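Local coordinates for protein CDP-archaeol synthase (Aeropyrum pernix K1, PDB 5GUF) that probably catalyses transfer of CMP from CTP to a geranylgeranylated glycerol phosphate, with magnesium, giving CDP-archaeol and diphosphate for archaeal membrane lipids, at residues W9-L20 with G138-A149; L85-A96 with G129-Y139. All coordinates share one frame; numbering follows the deposited sequence.

Contact 1: W9-L20 with G138-A149; sequences WRIDNILEAIIL and GYTWTPRVAVEA. With MG (magnesium ion), chain D.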
loop_
_atom_site.group_PDB
_atom_site.type_symbol
_atom_site.label_atom_id
_atom_site.label_comp_id
_atom_site.label_asym_id
_atom_site.label_seq_id
_atom_site.Cartn_x
_atom_site.Cartn_y
_atom_site.Cartn_z
ATOM N N TRP A 9 -11.129 -20.925 11.328
ATOM C CA TRP A 9 -11.557 -19.545 11.509
ATOM C C TRP A 9 -10.411 -18.619 11.879
ATOM O O TRP A 9 -10.558 -17.400 11.774
ATOM C CB TRP A 9 -12.627 -19.462 12.588
ATOM C CG TRP A 9 -13.934 -20.093 12.242
ATOM C CD1 TRP A 9 -14.408 -21.306 12.685
ATOM C CD2 TRP A 9 -14.959 -19.543 11.399
ATOM N NE1 TRP A 9 -15.657 -21.538 12.163
ATOM C CE2 TRP A 9 -16.026 -20.472 11.381
ATOM C CE3 TRP A 9 -15.076 -18.358 10.653
ATOM C CZ2 TRP A 9 -17.198 -20.257 10.642
ATOM C CZ3 TRP A 9 -16.245 -18.142 9.916
ATOM C CH2 TRP A 9 -17.291 -19.095 9.919
ATOM N N ARG A 10 -9.282 -19.162 12.298
ATOM C CA ARG A 10 -8.115 -18.363 12.630
ATOM C C ARG A 10 -7.109 -18.502 11.492
ATOM O O ARG A 10 -6.387 -19.496 11.396
ATOM C CB ARG A 10 -7.523 -18.807 13.961
ATOM C CG ARG A 10 -6.339 -17.979 14.367
ATOM C CD ARG A 10 -5.747 -18.483 15.670
ATOM N NE ARG A 10 -5.156 -17.386 16.430
ATOM C CZ ARG A 10 -3.850 -17.208 16.568
ATOM N NH1 ARG A 10 -3.004 -18.058 15.994
ATOM N NH2 ARG A 10 -3.392 -16.184 17.275
ATOM N N ILE A 11 -7.057 -17.493 10.631
ATOM C CA ILE A 11 -6.142 -17.483 9.492
ATOM C C ILE A 11 -4.758 -17.148 10.034
ATOM O O ILE A 11 -4.453 -15.983 10.304
ATOM C CB ILE A 11 -6.580 -16.485 8.420
ATOM C CG1 ILE A 11 -8.064 -16.685 8.147
ATOM C CG2 ILE A 11 -5.710 -16.633 7.161
ATOM C CD1 ILE A 11 -8.382 -18.080 7.659
ATOM N N ASP A 12 -3.907 -18.166 10.166
ATOM C CA ASP A 12 -2.626 -17.983 10.834
ATOM C C ASP A 12 -1.480 -18.667 10.108
ATOM O O ASP A 12 -0.406 -18.824 10.691
ATOM C CB ASP A 12 -2.693 -18.481 12.293
ATOM C CG ASP A 12 -3.319 -19.876 12.423
ATOM O OD1 ASP A 12 -3.464 -20.603 11.412
ATOM O OD2 ASP A 12 -3.666 -20.250 13.565
ATOM N N ASN A 13 -1.659 -19.075 8.861
ATOM C CA ASN A 13 -0.512 -19.457 8.060
ATOM C C ASN A 13 -0.810 -19.111 6.608
ATOM O O ASN A 13 -1.974 -19.002 6.209
ATOM C CB ASN A 13 -0.162 -20.942 8.251
ATOM C CG ASN A 13 -1.137 -21.859 7.578
ATOM O OD1 ASN A 13 -1.013 -22.151 6.387
ATOM N ND2 ASN A 13 -2.124 -22.316 8.327
ATOM N N ILE A 14 0.260 -18.940 5.826
ATOM C CA ILE A 14 0.139 -18.325 4.507
ATOM C C ILE A 14 -0.587 -19.240 3.536
ATOM O O ILE A 14 -1.301 -18.758 2.649
ATOM C CB ILE A 14 1.519 -17.908 3.960
ATOM C CG1 ILE A 14 1.363 -17.141 2.643
ATOM C CG2 ILE A 14 2.406 -19.119 3.735
ATOM C CD1 ILE A 14 0.503 -15.882 2.757
ATOM N N LEU A 15 -0.442 -20.558 3.685
ATOM C CA LEU A 15 -1.161 -21.472 2.805
ATOM C C LEU A 15 -2.660 -21.422 3.071
ATOM O O LEU A 15 -3.468 -21.464 2.131
ATOM C CB LEU A 15 -0.627 -22.893 2.974
ATOM C CG LEU A 15 -1.432 -23.996 2.272
ATOM C CD1 LEU A 15 -1.581 -23.696 0.794
ATOM C CD2 LEU A 15 -0.800 -25.393 2.487
ATOM N N GLU A 16 -3.046 -21.304 4.343
ATOM C CA GLU A 16 -4.458 -21.195 4.692
ATOM C C GLU A 16 -5.035 -19.874 4.190
ATOM O O GLU A 16 -6.155 -19.834 3.667
ATOM C CB GLU A 16 -4.606 -21.365 6.213
ATOM C CG GLU A 16 -5.978 -21.094 6.840
ATOM C CD GLU A 16 -6.022 -21.475 8.342
ATOM O OE1 GLU A 16 -6.974 -22.165 8.781
ATOM O OE2 GLU A 16 -5.089 -21.095 9.082
ATOM N N ALA A 17 -4.266 -18.789 4.293
ATOM C CA ALA A 17 -4.695 -17.532 3.686
ATOM C C ALA A 17 -4.810 -17.672 2.179
ATOM O O ALA A 17 -5.727 -17.122 1.561
ATOM C CB ALA A 17 -3.714 -16.412 4.036
ATOM N N ILE A 18 -3.886 -18.409 1.565
ATOM C CA ILE A 18 -3.916 -18.513 0.115
ATOM C C ILE A 18 -5.131 -19.311 -0.326
ATOM O O ILE A 18 -5.773 -18.969 -1.326
ATOM C CB ILE A 18 -2.593 -19.105 -0.393
ATOM C CG1 ILE A 18 -1.520 -18.008 -0.410
ATOM C CG2 ILE A 18 -2.771 -19.733 -1.763
ATOM C CD1 ILE A 18 -0.103 -18.541 -0.470
ATOM N N ILE A 19 -5.517 -20.334 0.443
ATOM C CA ILE A 19 -6.717 -21.091 0.097
ATOM C C ILE A 19 -7.955 -20.224 0.250
ATOM O O ILE A 19 -8.832 -20.193 -0.620
ATOM C CB ILE A 19 -6.823 -22.365 0.950
ATOM C CG1 ILE A 19 -5.648 -23.284 0.682
ATOM C CG2 ILE A 19 -8.142 -23.089 0.678
ATOM C CD1 ILE A 19 -5.747 -24.572 1.462
ATOM N N LEU A 20 -8.057 -19.521 1.374
ATOM C CA LEU A 20 -9.221 -18.674 1.590
ATOM C C LEU A 20 -9.325 -17.590 0.517
ATOM O O LEU A 20 -10.422 -17.279 0.038
ATOM C CB LEU A 20 -9.151 -18.070 2.991
ATOM C CG LEU A 20 -10.328 -17.214 3.444
ATOM C CD1 LEU A 20 -11.598 -18.056 3.587
ATOM C CD2 LEU A 20 -9.953 -16.558 4.759
ATOM N N GLY A 138 -16.578 -13.581 10.023
ATOM C CA GLY A 138 -16.201 -14.243 11.254
ATOM C C GLY A 138 -14.788 -14.779 11.306
ATOM O O GLY A 138 -14.415 -15.359 12.328
ATOM N N TYR A 139 -13.986 -14.611 10.257
ATOM C CA TYR A 139 -12.594 -15.041 10.279
ATOM C C TYR A 139 -11.730 -14.060 11.061
ATOM O O TYR A 139 -11.886 -12.842 10.952
ATOM C CB TYR A 139 -12.037 -15.168 8.848
ATOM C CG TYR A 139 -12.630 -16.307 8.058
ATOM C CD1 TYR A 139 -12.082 -17.582 8.126
ATOM C CD2 TYR A 139 -13.756 -16.114 7.267
ATOM C CE1 TYR A 139 -12.633 -18.629 7.410
ATOM C CE2 TYR A 139 -14.312 -17.150 6.573
ATOM C CZ TYR A 139 -13.751 -18.401 6.646
ATOM O OH TYR A 139 -14.320 -19.419 5.938
ATOM N N THR A 140 -10.778 -14.584 11.811
ATOM C CA THR A 140 -9.767 -13.755 12.443
ATOM C C THR A 140 -8.444 -13.995 11.740
ATOM O O THR A 140 -8.023 -15.145 11.584
ATOM C CB THR A 140 -9.640 -14.057 13.939
ATOM O OG1 THR A 140 -10.799 -13.560 14.620
ATOM C CG2 THR A 140 -8.370 -13.402 14.535
ATOM N N TRP A 141 -7.798 -12.914 11.308
ATOM C CA TRP A 141 -6.474 -12.983 10.708
ATOM C C TRP A 141 -5.432 -12.619 11.753
ATOM O O TRP A 141 -5.661 -11.735 12.576
ATOM C CB TRP A 141 -6.359 -12.025 9.519
ATOM C CG TRP A 141 -7.117 -12.475 8.310
ATOM C CD1 TRP A 141 -8.465 -12.583 8.189
ATOM C CD2 TRP A 141 -6.567 -12.903 7.061
ATOM N NE1 TRP A 141 -8.794 -13.047 6.947
ATOM C CE2 TRP A 141 -7.647 -13.253 6.231
ATOM C CE3 TRP A 141 -5.269 -13.013 6.561
ATOM C CZ2 TRP A 141 -7.473 -13.691 4.918
ATOM C CZ3 TRP A 141 -5.096 -13.454 5.259
ATOM C CH2 TRP A 141 -6.192 -13.788 4.455
ATOM N N THR A 142 -4.304 -13.295 11.730
ATOM C CA THR A 142 -3.197 -12.661 12.426
ATOM C C THR A 142 -2.623 -11.542 11.558
ATOM O O THR A 142 -2.645 -11.626 10.321
ATOM C CB THR A 142 -2.094 -13.661 12.761
ATOM O OG1 THR A 142 -1.529 -14.156 11.547
ATOM C CG2 THR A 142 -2.663 -14.826 13.581
ATOM N N PRO A 143 -2.130 -10.474 12.190
ATOM C CA PRO A 143 -1.527 -9.386 11.406
ATOM C C PRO A 143 -0.393 -9.861 10.528
ATOM O O PRO A 143 -0.269 -9.398 9.392
ATOM C CB PRO A 143 -1.043 -8.403 12.486
ATOM C CG PRO A 143 -1.906 -8.694 13.676
ATOM C CD PRO A 143 -2.178 -10.175 13.634
ATOM N N ARG A 144 0.436 -10.787 11.019
ATOM C CA ARG A 144 1.567 -11.263 10.227
ATOM C C ARG A 144 1.100 -11.952 8.952
ATOM O O ARG A 144 1.646 -11.710 7.870
ATOM C CB ARG A 144 2.434 -12.215 11.052
ATOM C CG ARG A 144 3.520 -12.873 10.219
ATOM C CD ARG A 144 4.459 -13.772 11.008
ATOM N NE ARG A 144 5.167 -13.055 12.078
ATOM C CZ ARG A 144 6.303 -12.366 11.929
ATOM N NH1 ARG A 144 6.884 -12.235 10.737
ATOM N NH2 ARG A 144 6.844 -11.774 12.981
ATOM N N VAL A 145 0.081 -12.804 9.056
ATOM C CA VAL A 145 -0.376 -13.509 7.870
ATOM C C VAL A 145 -1.163 -12.570 6.959
ATOM O O VAL A 145 -1.194 -12.763 5.741
ATOM C CB VAL A 145 -1.154 -14.768 8.308
ATOM C CG1 VAL A 145 -1.956 -15.368 7.194
ATOM C CG2 VAL A 145 -0.162 -15.807 8.831
ATOM N N ALA A 146 -1.772 -11.521 7.515
ATOM C CA ALA A 146 -2.409 -10.512 6.673
ATOM C C ALA A 146 -1.373 -9.740 5.862
ATOM O O ALA A 146 -1.612 -9.401 4.699
ATOM C CB ALA A 146 -3.239 -9.554 7.525
ATOM N N VAL A 147 -0.216 -9.463 6.453
ATOM C CA VAL A 147 0.865 -8.827 5.713
ATOM C C VAL A 147 1.473 -9.797 4.700
ATOM O O VAL A 147 1.702 -9.440 3.539
ATOM C CB VAL A 147 1.926 -8.292 6.690
ATOM C CG1 VAL A 147 3.147 -7.779 5.926
ATOM C CG2 VAL A 147 1.321 -7.202 7.574
ATOM N N GLU A 148 1.740 -11.038 5.121
ATOM C CA GLU A 148 2.340 -12.016 4.214
ATOM C C GLU A 148 1.497 -12.201 2.960
ATOM O O GLU A 148 2.014 -12.143 1.847
ATOM C CB GLU A 148 2.537 -13.357 4.924
ATOM C CG GLU A 148 3.644 -13.329 5.956
ATOM C CD GLU A 148 3.709 -14.593 6.788
ATOM O OE1 GLU A 148 2.913 -15.529 6.538
ATOM O OE2 GLU A 148 4.567 -14.654 7.692
ATOM N N ALA A 149 0.194 -12.427 3.128
ATOM C CA ALA A 149 -0.690 -12.587 1.976
ATOM C C ALA A 149 -0.647 -11.368 1.055
ATOM O O ALA A 149 -0.613 -11.513 -0.173
ATOM C CB ALA A 149 -2.121 -12.853 2.444
HETATM MG MG MG D . -5.782 -21.579 11.153
HETATM O O HOH W 1 -5.303 -22.095 13.576
HETATM O O HOH W 2 2.696 -18.596 7.424
HETATM O O HOH W 3 -4.616 -22.938 11.170
#
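Ile11 and Trp141 sit side by side on one face of a short parallel beta pairing, in which Thr140 N gives a bond to Trp9 O (2.8 Å), Ile11 N to Thr140 O (2.7 Å) and Thr142 N to Ile11 O (3.0 Å). From Ile11 CB, 3.8 Å from Trp141 CD2, the side chain forks. With chi1 at -48°, CG2 stands anti to the backbone N and drops over the face of the indole, a CH-pi contact 3.6 Å from the centroid of its six-membered ring and 9° off the normal. The other branch runs past Trp141 NE1 through CG1 and ends with CD1 3.8 Å from Tyr139 CD1. Ala17 CB reaches Trp141 CZ3 at 3.5 Å, while Leu20 CD1 and Trp9 lie over opposite faces of the Tyr139 ring. Replacing Trp141 with alanine would probably open a gap beside Ile11 CG2 and Ala17 CB and leave Ser134 OG without its indole N-H partner. At the outer edge of strand 10-11, the carbonyl Arg10 O, with Asp12 OD1 and Glu16 OE2, binds a magnesium ion alongside Asp8. Strands 10-11 and 140-141 lead into helices 14-29 and 143-161, whose first turns (14-20 and 143-149) cross at 61°, with helix 121-136 packing against Trp141.

Contact 2: L85-A96 with G129-Y139; sequences LAVHSPAIALGA and GALAVSIALGY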
loop_
_atom_site.group_PDB
_atom_site.type_symbol
_atom_site.label_atom_id
_atom_site.label_comp_id
_atom_site.label_asym_id
_atom_site.label_seq_id
_atom_site.Cartn_x
_atom_site.Cartn_y
_atom_site.Cartn_z
ATOM N N LEU A 85 -16.331 -22.974 2.797
ATOM C CA LEU A 85 -15.687 -22.231 1.713
ATOM C C LEU A 85 -16.570 -22.113 0.477
ATOM O O LEU A 85 -16.453 -21.134 -0.270
ATOM C CB LEU A 85 -14.358 -22.884 1.326
ATOM C CG LEU A 85 -13.298 -22.971 2.434
ATOM C CD1 LEU A 85 -11.877 -23.087 1.857
ATOM C CD2 LEU A 85 -13.421 -21.772 3.386
ATOM N N ALA A 86 -17.432 -23.097 0.211
ATOM C CA ALA A 86 -18.309 -22.953 -0.941
ATOM C C ALA A 86 -19.390 -21.921 -0.688
ATOM O O ALA A 86 -19.897 -21.321 -1.638
ATOM C CB ALA A 86 -18.939 -24.292 -1.320
ATOM N N VAL A 87 -19.747 -21.710 0.571
ATOM C CA VAL A 87 -20.742 -20.712 0.932
ATOM C C VAL A 87 -20.120 -19.326 1.062
ATOM O O VAL A 87 -20.728 -18.335 0.670
ATOM C CB VAL A 87 -21.430 -21.154 2.238
ATOM C CG1 VAL A 87 -22.338 -20.044 2.799
ATOM C CG2 VAL A 87 -22.201 -22.441 2.002
ATOM N N HIS A 88 -18.901 -19.245 1.599
ATOM C CA HIS A 88 -18.248 -17.966 1.863
ATOM C C HIS A 88 -17.611 -17.351 0.619
ATOM O O HIS A 88 -17.548 -16.114 0.497
ATOM C CB HIS A 88 -17.169 -18.156 2.924
ATOM C CG HIS A 88 -17.705 -18.431 4.290
ATOM N ND1 HIS A 88 -16.923 -18.933 5.309
ATOM C CD2 HIS A 88 -18.944 -18.258 4.813
ATOM C CE1 HIS A 88 -17.659 -19.068 6.396
ATOM N NE2 HIS A 88 -18.886 -18.656 6.125
ATOM N N SER A 89 -17.095 -18.189 -0.288
ATOM C CA SER A 89 -16.308 -17.669 -1.402
ATOM C C SER A 89 -17.098 -16.731 -2.305
ATOM O O SER A 89 -16.501 -15.762 -2.806
ATOM C CB SER A 89 -15.708 -18.821 -2.212
ATOM O OG SER A 89 -14.778 -19.561 -1.422
ATOM N N PRO A 90 -18.398 -16.937 -2.558
ATOM C CA PRO A 90 -19.140 -15.905 -3.303
ATOM C C PRO A 90 -19.107 -14.538 -2.630
ATOM O O PRO A 90 -18.846 -13.531 -3.306
ATOM C CB PRO A 90 -20.568 -16.478 -3.376
ATOM C CG PRO A 90 -20.377 -17.976 -3.267
ATOM C CD PRO A 90 -19.224 -18.141 -2.311
ATOM N N ALA A 91 -19.364 -14.472 -1.316
ATOM C CA ALA A 91 -19.301 -13.187 -0.622
ATOM C C ALA A 91 -17.899 -12.588 -0.696
ATOM O O ALA A 91 -17.748 -11.378 -0.905
ATOM C CB ALA A 91 -19.738 -13.345 0.837
ATOM N N ILE A 92 -16.861 -13.423 -0.532
ATOM C CA ILE A 92 -15.485 -12.937 -0.608
ATOM C C ILE A 92 -15.172 -12.433 -2.012
ATOM O O ILE A 92 -14.541 -11.379 -2.183
ATOM C CB ILE A 92 -14.497 -14.036 -0.165
ATOM C CG1 ILE A 92 -14.723 -14.404 1.311
ATOM C CG2 ILE A 92 -13.046 -13.606 -0.382
ATOM C CD1 ILE A 92 -13.628 -15.265 1.927
ATOM N N ALA A 93 -15.608 -13.178 -3.037
ATOM C CA ALA A 93 -15.492 -12.700 -4.411
ATOM C C ALA A 93 -16.119 -11.320 -4.572
ATOM O O ALA A 93 -15.547 -10.446 -5.234
ATOM C CB ALA A 93 -16.155 -13.688 -5.375
ATOM N N LEU A 94 -17.308 -11.119 -3.989
ATOM C CA LEU A 94 -17.956 -9.809 -4.046
ATOM C C LEU A 94 -17.097 -8.739 -3.383
ATOM O O LEU A 94 -16.955 -7.633 -3.915
ATOM C CB LEU A 94 -19.342 -9.860 -3.394
ATOM C CG LEU A 94 -20.368 -10.593 -4.261
ATOM C CD1 LEU A 94 -21.726 -10.679 -3.591
ATOM C CD2 LEU A 94 -20.483 -9.936 -5.639
ATOM N N GLY A 95 -16.510 -9.049 -2.229
ATOM C CA GLY A 95 -15.616 -8.090 -1.600
ATOM C C GLY A 95 -14.403 -7.776 -2.457
ATOM O O GLY A 95 -13.950 -6.631 -2.522
ATOM N N ALA A 96 -13.852 -8.787 -3.122
ATOM C CA ALA A 96 -12.747 -8.516 -4.024
ATOM C C ALA A 96 -13.194 -7.599 -5.151
ATOM O O ALA A 96 -12.483 -6.655 -5.508
ATOM C CB ALA A 96 -12.185 -9.821 -4.584
ATOM N N GLY A 129 -10.707 -5.447 0.109
ATOM C CA GLY A 129 -12.134 -5.739 0.134
ATOM C C GLY A 129 -12.428 -7.177 0.543
ATOM O O GLY A 129 -13.304 -7.437 1.371
ATOM N N ALA A 130 -11.701 -8.129 -0.038
ATOM C CA ALA A 130 -11.916 -9.535 0.292
ATOM C C ALA A 130 -11.570 -9.810 1.751
ATOM O O ALA A 130 -12.328 -10.476 2.470
ATOM C CB ALA A 130 -11.090 -10.424 -0.638
ATOM N N LEU A 131 -10.435 -9.277 2.207
ATOM C CA LEU A 131 -10.058 -9.372 3.615
ATOM C C LEU A 131 -11.134 -8.796 4.537
ATOM O O LEU A 131 -11.453 -9.396 5.573
ATOM C CB LEU A 131 -8.725 -8.657 3.840
ATOM C CG LEU A 131 -8.196 -8.621 5.268
ATOM C CD1 LEU A 131 -7.544 -9.955 5.614
ATOM C CD2 LEU A 131 -7.190 -7.500 5.389
ATOM N N ALA A 132 -11.698 -7.630 4.183
ATOM C CA ALA A 132 -12.758 -7.040 4.997
ATOM C C ALA A 132 -13.952 -7.970 5.095
ATOM O O ALA A 132 -14.532 -8.127 6.176
ATOM C CB ALA A 132 -13.196 -5.681 4.434
ATOM N N VAL A 133 -14.338 -8.592 3.974
ATOM C CA VAL A 133 -15.502 -9.478 3.966
ATOM C C VAL A 133 -15.224 -10.737 4.773
ATOM O O VAL A 133 -16.075 -11.199 5.544
ATOM C CB VAL A 133 -15.918 -9.806 2.515
ATOM C CG1 VAL A 133 -16.937 -10.930 2.472
ATOM C CG2 VAL A 133 -16.498 -8.578 1.847
ATOM N N SER A 134 -14.035 -11.313 4.626
ATOM C CA SER A 134 -13.718 -12.492 5.425
ATOM C C SER A 134 -13.826 -12.188 6.925
ATOM O O SER A 134 -14.295 -13.026 7.699
ATOM C CB SER A 134 -12.329 -13.018 5.057
ATOM O OG SER A 134 -11.304 -12.306 5.714
ATOM N N ILE A 135 -13.425 -10.983 7.348
ATOM C CA ILE A 135 -13.557 -10.599 8.756
ATOM C C ILE A 135 -15.020 -10.374 9.122
ATOM O O ILE A 135 -15.486 -10.837 10.163
ATOM C CB ILE A 135 -12.705 -9.349 9.046
ATOM C CG1 ILE A 135 -11.209 -9.706 8.995
ATOM C CG2 ILE A 135 -13.134 -8.704 10.374
ATOM C CD1 ILE A 135 -10.281 -8.502 9.047
ATOM N N ALA A 136 -15.784 -9.695 8.261
ATOM C CA ALA A 136 -17.225 -9.636 8.480
ATOM C C ALA A 136 -17.861 -11.033 8.545
ATOM O O ALA A 136 -18.888 -11.217 9.211
ATOM C CB ALA A 136 -17.880 -8.802 7.391
ATOM N N LEU A 137 -17.277 -12.029 7.870
ATOM C CA LEU A 137 -17.839 -13.371 7.924
ATOM C C LEU A 137 -17.506 -14.096 9.220
ATOM O O LEU A 137 -18.089 -15.152 9.484
ATOM C CB LEU A 137 -17.352 -14.206 6.734
ATOM C CG LEU A 137 -17.934 -13.902 5.346
ATOM C CD1 LEU A 137 -17.281 -14.796 4.307
ATOM C CD2 LEU A 137 -19.461 -14.053 5.296
ATOM N N GLY A 138 -16.578 -13.581 10.023
ATOM C CA GLY A 138 -16.201 -14.243 11.254
ATOM C C GLY A 138 -14.788 -14.779 11.306
ATOM O O GLY A 138 -14.415 -15.359 12.328
ATOM N N TYR A 139 -13.986 -14.611 10.257
ATOM C CA TYR A 139 -12.594 -15.041 10.279
ATOM C C TYR A 139 -11.730 -14.060 11.061
ATOM O O TYR A 139 -11.886 -12.842 10.952
ATOM C CB TYR A 139 -12.037 -15.168 8.848
ATOM C CG TYR A 139 -12.630 -16.307 8.058
ATOM C CD1 TYR A 139 -12.082 -17.582 8.126
ATOM C CD2 TYR A 139 -13.756 -16.114 7.267
ATOM C CE1 TYR A 139 -12.633 -18.629 7.410
ATOM C CE2 TYR A 139 -14.312 -17.150 6.573
ATOM C CZ TYR A 139 -13.751 -18.401 6.646
ATOM O OH TYR A 139 -14.320 -19.419 5.938
#
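Gly95 and Ala130 bring the two helices closest, their CA atoms 4.4 Å apart, where the segments run antiparallel at 142°. Backbone lies on backbone here: Gly129 CA makes a CH...O contact with Gly95 O (3.3 Å), and a CB on Gly95 would collide with Val133 CG2 and Gly129 O. The two methyls of Val133 reach both Ala91 and Gly95. Its CG1, anti to the backbone N (chi1 169°), rests 3.5 Å from Ala91 O, while CG2 sits 3.6 Å from Gly95 CA. Beside it Ile92 CG2 meets Ala130 CB at 3.7 Å. Toward the other end the helices spread, with 7.6 Å between the CA atoms of His88 and Leu137, and larger side chains fill the wider gap. Leu137, partly exposed, runs antiparallel to the His88 side chain, its CD1 3.6 Å from His88 CB. Deeper in, Tyr139 OH lies at the edge of the imidazole, in its plane, 2.7 Å from His88 ND1, with the ring planes at 83°. Either group may be the donor. The contact is therefore mostly apolar, consistent with predicted membrane helices, and its single side-chain hydrogen bond satisfies two buried polar atoms where the helices have parted.

From the N terminus the chain passes through strand 10-11 into helix 14-29, and these wait for their partners until strand 140-141 and helix 143-161, so contact 1 closes a loop spanning most of the modelled protein. Within that loop, helix 84-109 is met by helix 121-136 after some thirty residues, making contact 2 the inner and shorter closure. The two are nested rather than crossed, and meet at Gly138 and Tyr139, where helix 121-136 leads into strand 140-141. Trp141 NE1 to Ser134 OG (2.9 Å, probably a hydrogen bond) and Trp9 CH2 against His88 CE1 (3.5 Å) join them further. Segment 9-20 thus joins helices 84-109 and 143-161 directly and helix 121-136 by way of Trp141.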